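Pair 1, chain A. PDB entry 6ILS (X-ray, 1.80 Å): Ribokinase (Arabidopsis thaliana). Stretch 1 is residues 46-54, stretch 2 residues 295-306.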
# COMPACT_ATOMS: atom_id res chain seq x y z
N ALA A 46 -11.08 11.28 -14.40
CA ALA A 46 -11.88 12.31 -13.75
C ALA A 46 -10.99 13.47 -13.29
O ALA A 46 -11.35 14.64 -13.46
CB ALA A 46 -12.64 11.73 -12.56
N ALA A 47 -9.84 13.14 -12.70
CA ALA A 47 -8.91 14.20 -12.28
C ALA A 47 -8.50 15.08 -13.46
O ALA A 47 -8.44 16.31 -13.35
CB ALA A 47 -7.69 13.61 -11.62
N CYS A 48 -8.23 14.44 -14.60
CA CYS A 48 -7.87 15.19 -15.80
C CYS A 48 -8.95 16.16 -16.23
O CYS A 48 -8.70 17.35 -16.44
CB CYS A 48 -7.54 14.21 -16.92
SG CYS A 48 -7.21 15.01 -18.49
N GLY A 49 -10.16 15.64 -16.36
CA GLY A 49 -11.30 16.46 -16.74
C GLY A 49 -11.45 17.65 -15.81
O GLY A 49 -11.60 18.77 -16.28
N ALA A 50 -11.40 17.40 -14.51
CA ALA A 50 -11.55 18.46 -13.49
C ALA A 50 -10.45 19.52 -13.63
O ALA A 50 -10.77 20.68 -13.63
CB ALA A 50 -11.54 17.86 -12.12
N LYS A 51 -9.22 19.10 -13.85
CA LYS A 51 -8.07 20.03 -14.01
C LYS A 51 -8.18 20.85 -15.29
O LYS A 51 -7.68 21.94 -15.32
CB LYS A 51 -6.74 19.29 -13.98
CG LYS A 51 -6.38 18.70 -12.64
CD LYS A 51 -4.93 18.88 -12.31
CE LYS A 51 -4.42 18.00 -11.21
NZ LYS A 51 -2.95 18.12 -11.09
N LEU A 52 -8.90 20.35 -16.30
CA LEU A 52 -9.13 21.07 -17.58
C LEU A 52 -10.32 22.02 -17.48
O LEU A 52 -10.73 22.50 -18.50
CB LEU A 52 -9.31 20.08 -18.73
CG LEU A 52 -8.11 19.22 -19.08
CD1 LEU A 52 -8.48 18.20 -20.13
CD2 LEU A 52 -6.94 20.05 -19.57
N MET A 53 -10.82 22.17 -16.26
CA MET A 53 -11.92 23.11 -15.93
C MET A 53 -13.24 22.74 -16.63
O MET A 53 -13.95 23.63 -17.02
CB MET A 53 -11.54 24.56 -16.21
CG MET A 53 -10.19 24.90 -15.65
SD MET A 53 -10.25 24.80 -13.89
CE MET A 53 -11.58 25.92 -13.50
N TYR A 54 -13.52 21.45 -16.77
CA TYR A 54 -14.86 21.04 -17.24
C TYR A 54 -15.57 20.35 -16.07
O TYR A 54 -14.91 19.60 -15.42
CB TYR A 54 -14.82 20.13 -18.46
CG TYR A 54 -16.16 20.09 -19.14
CD1 TYR A 54 -16.53 21.09 -20.01
CD2 TYR A 54 -17.08 19.11 -18.85
CE1 TYR A 54 -17.77 21.10 -20.61
CE2 TYR A 54 -18.32 19.10 -19.43
CZ TYR A 54 -18.67 20.10 -20.31
OH TYR A 54 -19.89 20.08 -20.89
N ALA A 295 0.53 10.00 -11.66
CA ALA A 295 -0.61 10.14 -12.56
C ALA A 295 -1.36 11.45 -12.30
O ALA A 295 -1.19 12.43 -13.02
CB ALA A 295 -1.56 8.95 -12.43
N ILE A 296 -2.17 11.45 -11.25
CA ILE A 296 -2.98 12.61 -10.92
C ILE A 296 -2.15 13.90 -10.63
O ILE A 296 -2.55 14.98 -11.07
CB ILE A 296 -3.94 12.26 -9.77
CG1 ILE A 296 -4.94 11.21 -10.29
CG2 ILE A 296 -4.65 13.49 -9.23
CD1 ILE A 296 -6.11 10.86 -9.34
N PRO A 297 -0.99 13.79 -9.95
CA PRO A 297 -0.13 14.98 -9.83
C PRO A 297 0.35 15.59 -11.14
O PRO A 297 0.65 16.78 -11.17
CB PRO A 297 1.07 14.46 -9.03
CG PRO A 297 0.55 13.33 -8.25
CD PRO A 297 -0.51 12.69 -9.09
N SER A 298 0.42 14.80 -12.21
CA SER A 298 0.96 15.29 -13.48
C SER A 298 -0.10 15.90 -14.41
O SER A 298 0.24 16.40 -15.48
CB SER A 298 1.66 14.15 -14.24
OG SER A 298 0.69 13.22 -14.71
N MET A 299 -1.36 15.84 -14.02
CA MET A 299 -2.42 16.35 -14.91
C MET A 299 -2.26 17.85 -15.13
O MET A 299 -2.15 18.57 -14.17
CB MET A 299 -3.82 16.05 -14.42
CG MET A 299 -4.65 15.44 -15.51
SD MET A 299 -4.20 13.73 -15.64
CE MET A 299 -4.62 13.27 -13.98
N PRO A 300 -2.28 18.34 -16.38
CA PRO A 300 -2.10 19.74 -16.63
C PRO A 300 -3.37 20.58 -16.52
O PRO A 300 -4.41 20.11 -16.70
CB PRO A 300 -1.63 19.72 -18.08
CG PRO A 300 -2.40 18.59 -18.68
CD PRO A 300 -2.44 17.56 -17.59
N ASP A 301 -3.19 21.87 -16.24
CA ASP A 301 -4.36 22.78 -16.24
C ASP A 301 -4.67 23.18 -17.69
O ASP A 301 -3.80 23.09 -18.51
CB ASP A 301 -4.19 23.98 -15.32
CG ASP A 301 -3.11 24.95 -15.74
OD1 ASP A 301 -2.57 24.81 -16.83
OD2 ASP A 301 -2.83 25.84 -14.95
N ARG A 302 -5.88 23.64 -17.93
CA ARG A 302 -6.31 24.00 -19.29
C ARG A 302 -5.40 25.05 -19.94
O ARG A 302 -5.08 24.90 -21.08
CB ARG A 302 -7.76 24.48 -19.32
CG ARG A 302 -8.14 24.89 -20.73
CD ARG A 302 -9.52 25.43 -20.92
NE ARG A 302 -10.35 24.33 -20.57
CZ ARG A 302 -11.18 23.77 -21.39
NH1 ARG A 302 -11.34 24.25 -22.61
NH2 ARG A 302 -11.90 22.78 -20.95
N LYS A 303 -5.05 26.10 -19.21
CA LYS A 303 -4.21 27.18 -19.80
C LYS A 303 -2.91 26.60 -20.37
O LYS A 303 -2.50 27.03 -21.40
CB LYS A 303 -3.79 28.23 -18.77
CG LYS A 303 -4.81 28.59 -17.72
CD LYS A 303 -4.31 29.65 -16.76
CE LYS A 303 -4.24 29.16 -15.34
NZ LYS A 303 -2.90 28.62 -15.04
N SER A 304 -2.27 25.69 -19.64
CA SER A 304 -1.00 25.10 -20.11
C SER A 304 -1.23 24.33 -21.41
O SER A 304 -0.44 24.46 -22.30
CB SER A 304 -0.40 24.23 -19.07
OG SER A 304 -0.29 24.91 -17.84
N VAL A 305 -2.31 23.56 -21.47
CA VAL A 305 -2.61 22.78 -22.71
C VAL A 305 -2.78 23.76 -23.87
O VAL A 305 -2.20 23.57 -24.88
CB VAL A 305 -3.84 21.88 -22.56
CG1 VAL A 305 -4.12 21.15 -23.84
CG2 VAL A 305 -3.70 20.91 -21.40
N LEU A 306 -3.54 24.82 -23.64
CA LEU A 306 -3.77 25.80 -24.73
C LEU A 306 -2.45 26.50 -25.09
O LEU A 306 -2.26 26.78 -26.24
CB LEU A 306 -4.84 26.80 -24.30
CG LEU A 306 -6.24 26.24 -24.12
CD1 LEU A 306 -7.20 27.34 -23.70
CD2 LEU A 306 -6.73 25.57 -25.39

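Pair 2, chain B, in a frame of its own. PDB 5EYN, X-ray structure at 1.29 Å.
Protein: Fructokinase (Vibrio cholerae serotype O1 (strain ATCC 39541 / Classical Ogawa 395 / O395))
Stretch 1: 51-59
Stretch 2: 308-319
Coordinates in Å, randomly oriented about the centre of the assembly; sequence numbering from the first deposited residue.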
# COMPACT_ATOMS: atom_id res chain seq x y z
N ALA B 51 6.98 21.38 -0.88
CA ALA B 51 8.42 21.53 -0.95
C ALA B 51 8.86 21.62 -2.41
O ALA B 51 9.66 22.47 -2.77
CB ALA B 51 9.12 20.37 -0.27
N VAL B 52 8.35 20.72 -3.24
CA VAL B 52 8.75 20.68 -4.63
C VAL B 52 8.21 21.92 -5.34
O VAL B 52 8.90 22.47 -6.19
CB VAL B 52 8.27 19.38 -5.28
CG1 VAL B 52 8.46 19.40 -6.78
CG2 VAL B 52 9.03 18.20 -4.69
N ALA B 53 7.00 22.37 -5.01
CA ALA B 53 6.45 23.55 -5.65
C ALA B 53 7.36 24.74 -5.41
O ALA B 53 7.63 25.52 -6.32
CB ALA B 53 5.09 23.86 -5.13
N ILE B 54 7.81 24.89 -4.17
CA ILE B 54 8.70 26.00 -3.82
C ILE B 54 10.02 25.89 -4.59
O ILE B 54 10.50 26.87 -5.16
CB ILE B 54 8.93 26.03 -2.31
CG1 ILE B 54 7.63 26.45 -1.61
CG2 ILE B 54 10.04 26.99 -1.97
CD1 ILE B 54 7.64 26.23 -0.10
N ALA B 55 10.61 24.70 -4.59
CA ALA B 55 11.87 24.48 -5.28
C ALA B 55 11.76 24.76 -6.78
O ALA B 55 12.66 25.36 -7.38
CB ALA B 55 12.37 23.06 -5.02
N ARG B 56 10.65 24.38 -7.39
CA ARG B 56 10.47 24.58 -8.82
C ARG B 56 10.43 26.05 -9.16
O ARG B 56 10.79 26.44 -10.27
CB ARG B 56 9.19 23.92 -9.30
CG ARG B 56 9.28 22.42 -9.29
CD ARG B 56 8.86 21.84 -10.57
NE ARG B 56 8.97 20.39 -10.56
CZ ARG B 56 8.12 19.57 -11.17
NH1 ARG B 56 7.10 20.07 -11.83
NH2 ARG B 56 8.31 18.27 -11.11
N LEU B 57 10.00 26.88 -8.22
CA LEU B 57 9.95 28.33 -8.40
C LEU B 57 11.28 28.97 -8.00
O LEU B 57 11.36 30.19 -7.97
CB LEU B 57 8.80 28.92 -7.58
CG LEU B 57 7.38 28.55 -8.03
CD1 LEU B 57 6.37 28.95 -6.95
CD2 LEU B 57 7.05 29.21 -9.35
N SER B 58 12.30 28.16 -7.75
CA SER B 58 13.66 28.61 -7.42
C SER B 58 13.80 29.02 -5.95
O SER B 58 14.75 29.70 -5.57
CB SER B 58 14.12 29.74 -8.36
OG SER B 58 13.81 31.00 -7.80
N GLY B 59 12.86 28.58 -5.11
CA GLY B 59 12.94 28.87 -3.69
C GLY B 59 13.77 27.86 -2.94
O GLY B 59 14.25 26.86 -3.49
N ALA B 308 0.40 15.02 -8.32
CA ALA B 308 0.46 16.29 -7.60
C ALA B 308 1.64 17.15 -8.02
O ALA B 308 1.53 18.36 -8.02
CB ALA B 308 0.52 16.03 -6.10
N MET B 309 2.76 16.52 -8.35
CA MET B 309 3.97 17.28 -8.58
C MET B 309 4.24 17.56 -10.05
O MET B 309 5.06 18.39 -10.39
CB MET B 309 5.18 16.55 -8.04
CG MET B 309 5.17 16.37 -6.55
SD MET B 309 6.66 15.54 -6.01
CE MET B 309 6.37 15.48 -4.24
N THR B 310 3.58 16.82 -10.93
CA THR B 310 4.03 16.75 -12.33
C THR B 310 4.08 18.12 -12.99
O THR B 310 5.05 18.43 -13.68
CB THR B 310 3.12 15.82 -13.10
OG1 THR B 310 3.02 14.59 -12.36
CG2 THR B 310 3.70 15.55 -14.47
N ALA B 311 3.03 18.91 -12.81
CA ALA B 311 2.90 20.18 -13.50
C ALA B 311 3.14 21.39 -12.60
O ALA B 311 2.79 22.51 -12.94
CB ALA B 311 1.52 20.26 -14.18
N LEU B 312 3.74 21.16 -11.44
CA LEU B 312 4.14 22.29 -10.59
C LEU B 312 5.05 23.20 -11.42
O LEU B 312 6.08 22.76 -11.93
CB LEU B 312 4.85 21.80 -9.33
CG LEU B 312 3.96 21.02 -8.36
CD1 LEU B 312 4.81 20.44 -7.24
CD2 LEU B 312 2.90 21.94 -7.80
N PRO B 313 4.68 24.48 -11.55
CA PRO B 313 5.35 25.30 -12.57
C PRO B 313 6.67 25.89 -12.12
O PRO B 313 6.92 26.11 -10.92
CB PRO B 313 4.34 26.42 -12.84
CG PRO B 313 3.61 26.58 -11.54
CD PRO B 313 3.48 25.16 -11.03
N ASN B 314 7.53 26.17 -13.08
CA ASN B 314 8.65 27.07 -12.85
C ASN B 314 8.21 28.50 -13.12
O ASN B 314 7.08 28.76 -13.54
CB ASN B 314 9.89 26.68 -13.68
CG ASN B 314 9.62 26.58 -15.17
OD1 ASN B 314 8.74 27.24 -15.73
ND2 ASN B 314 10.41 25.75 -15.84
N GLN B 315 9.10 29.45 -12.89
CA GLN B 315 8.74 30.84 -13.07
C GLN B 315 8.40 31.18 -14.52
O GLN B 315 7.48 31.94 -14.76
CB GLN B 315 9.84 31.75 -12.56
CG GLN B 315 9.89 31.80 -11.04
CD GLN B 315 10.77 32.90 -10.52
OE1 GLN B 315 11.01 33.90 -11.20
NE2 GLN B 315 11.25 32.74 -9.30
N ALA B 316 9.13 30.62 -15.49
CA ALA B 316 8.84 30.92 -16.89
C ALA B 316 7.42 30.52 -17.24
O ALA B 316 6.70 31.27 -17.89
CB ALA B 316 9.84 30.23 -17.83
N ALA B 317 6.99 29.35 -16.78
CA ALA B 317 5.64 28.88 -17.07
C ALA B 317 4.62 29.73 -16.35
O ALA B 317 3.57 30.06 -16.89
CB ALA B 317 5.48 27.41 -16.69
N LEU B 318 4.89 30.04 -15.08
CA LEU B 318 3.94 30.79 -14.29
C LEU B 318 3.75 32.21 -14.82
O LEU B 318 2.63 32.67 -14.99
CB LEU B 318 4.36 30.84 -12.83
CG LEU B 318 3.41 31.61 -11.90
CD1 LEU B 318 2.05 30.96 -11.83
CD2 LEU B 318 4.01 31.70 -10.53
N TYR B 319 4.85 32.89 -15.10
CA TYR B 319 4.75 34.23 -15.67
C TYR B 319 3.98 34.22 -16.98
O TYR B 319 3.15 35.10 -17.22
CB TYR B 319 6.14 34.83 -15.86
CG TYR B 319 6.73 35.47 -14.62
CD1 TYR B 319 6.08 36.51 -13.97
CD2 TYR B 319 7.97 35.07 -14.12
CE1 TYR B 319 6.64 37.12 -12.85
CE2 TYR B 319 8.53 35.68 -13.00
CZ TYR B 319 7.86 36.70 -12.38
OH TYR B 319 8.42 37.29 -11.27
O HOH W 1 5.74 25.27 -8.48
O HOH W 2 11.52 28.83 -11.51

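The sharpest difference between the two pairs lies at the start of the second helix, where one backbone carbonyl is met by two different side chains. In pair 1, Arg A302 turns its guanidinium edge to Leu A52 and gives it two hydrogen bonds, NE to O at 2.8 Å and NH2 to O at 2.7 Å. The matching Gln B315 in pair 2 gives the equivalent carbonyl a single bond, from NE2 to Leu B57 O at 2.9 Å. Ser B58 OG also donates to Leu B57 O, at 2.6 Å, so that oxygen again accepts two bonds, one of them now from its own stretch.

Around this point the frame is shared: 14 central residues superpose with an RMSD of 0.6 Å. In each pair a helix ends and its first non-helical residue, Leu A52 or Leu B57, lies beside a loop that leads into a second helix. The two leucines adopt the same mt rotamer, and their side-chain centres fall 0.2 Å apart. Each CD2 reaches the second helix, touching Val A305 CG2 at 3.8 Å in pair 1 and Leu B318 CD2 at 4.1 Å in pair 2.

One residue earlier, a long cationic side chain crosses to backbone carbonyls of the second stretch. Lys A51 NZ donates to Ile A296 O and Met A299 O, both at 3.2 Å. Arg B56 instead uses NH1, bonding to Leu B312 O at 2.9 Å and Thr B310 O at 3.2 Å; Met B309 O, the counterpart of Ile A296 O, lies 3.0 Å from NH1 but at a poor angle for a hydrogen bond. The two head groups share one acceptor position, Met A299 O matching Leu B312 O, and differ in the other: Ile A296 O for the lysine, Thr B310 O for the arginine.

The apolar end redistributes bulk between the stretches. Ala A47 and Cys A48 match Val B52 and Ala B53, while Met A299 matches Leu B312. In pair 1 the methionine packs its CG 3.4 Å from Cys A48 CB and its CE 3.9 Å from Ala A47 CB. In pair 2 the leucine packs against both residues, with Leu B312 CD1 3.8 Å from Val B52 CG1 and Leu B312 CD2 4.0 Å from Ala B53 CB, while CD1 also lies 3.7 Å from Ala B53 N.

Asp A301 and Asn B314 cap the second helix alike: Ser A304 N donates to Asp A301 OD1 at 3.0 Å, and Ala B317 N to Asn B314 OD1 at 2.9 Å. Buried areas of 548 and 540 Å² complete the lesson: a shared backbone arrangement can bury a similar area with different side-chain chemistry.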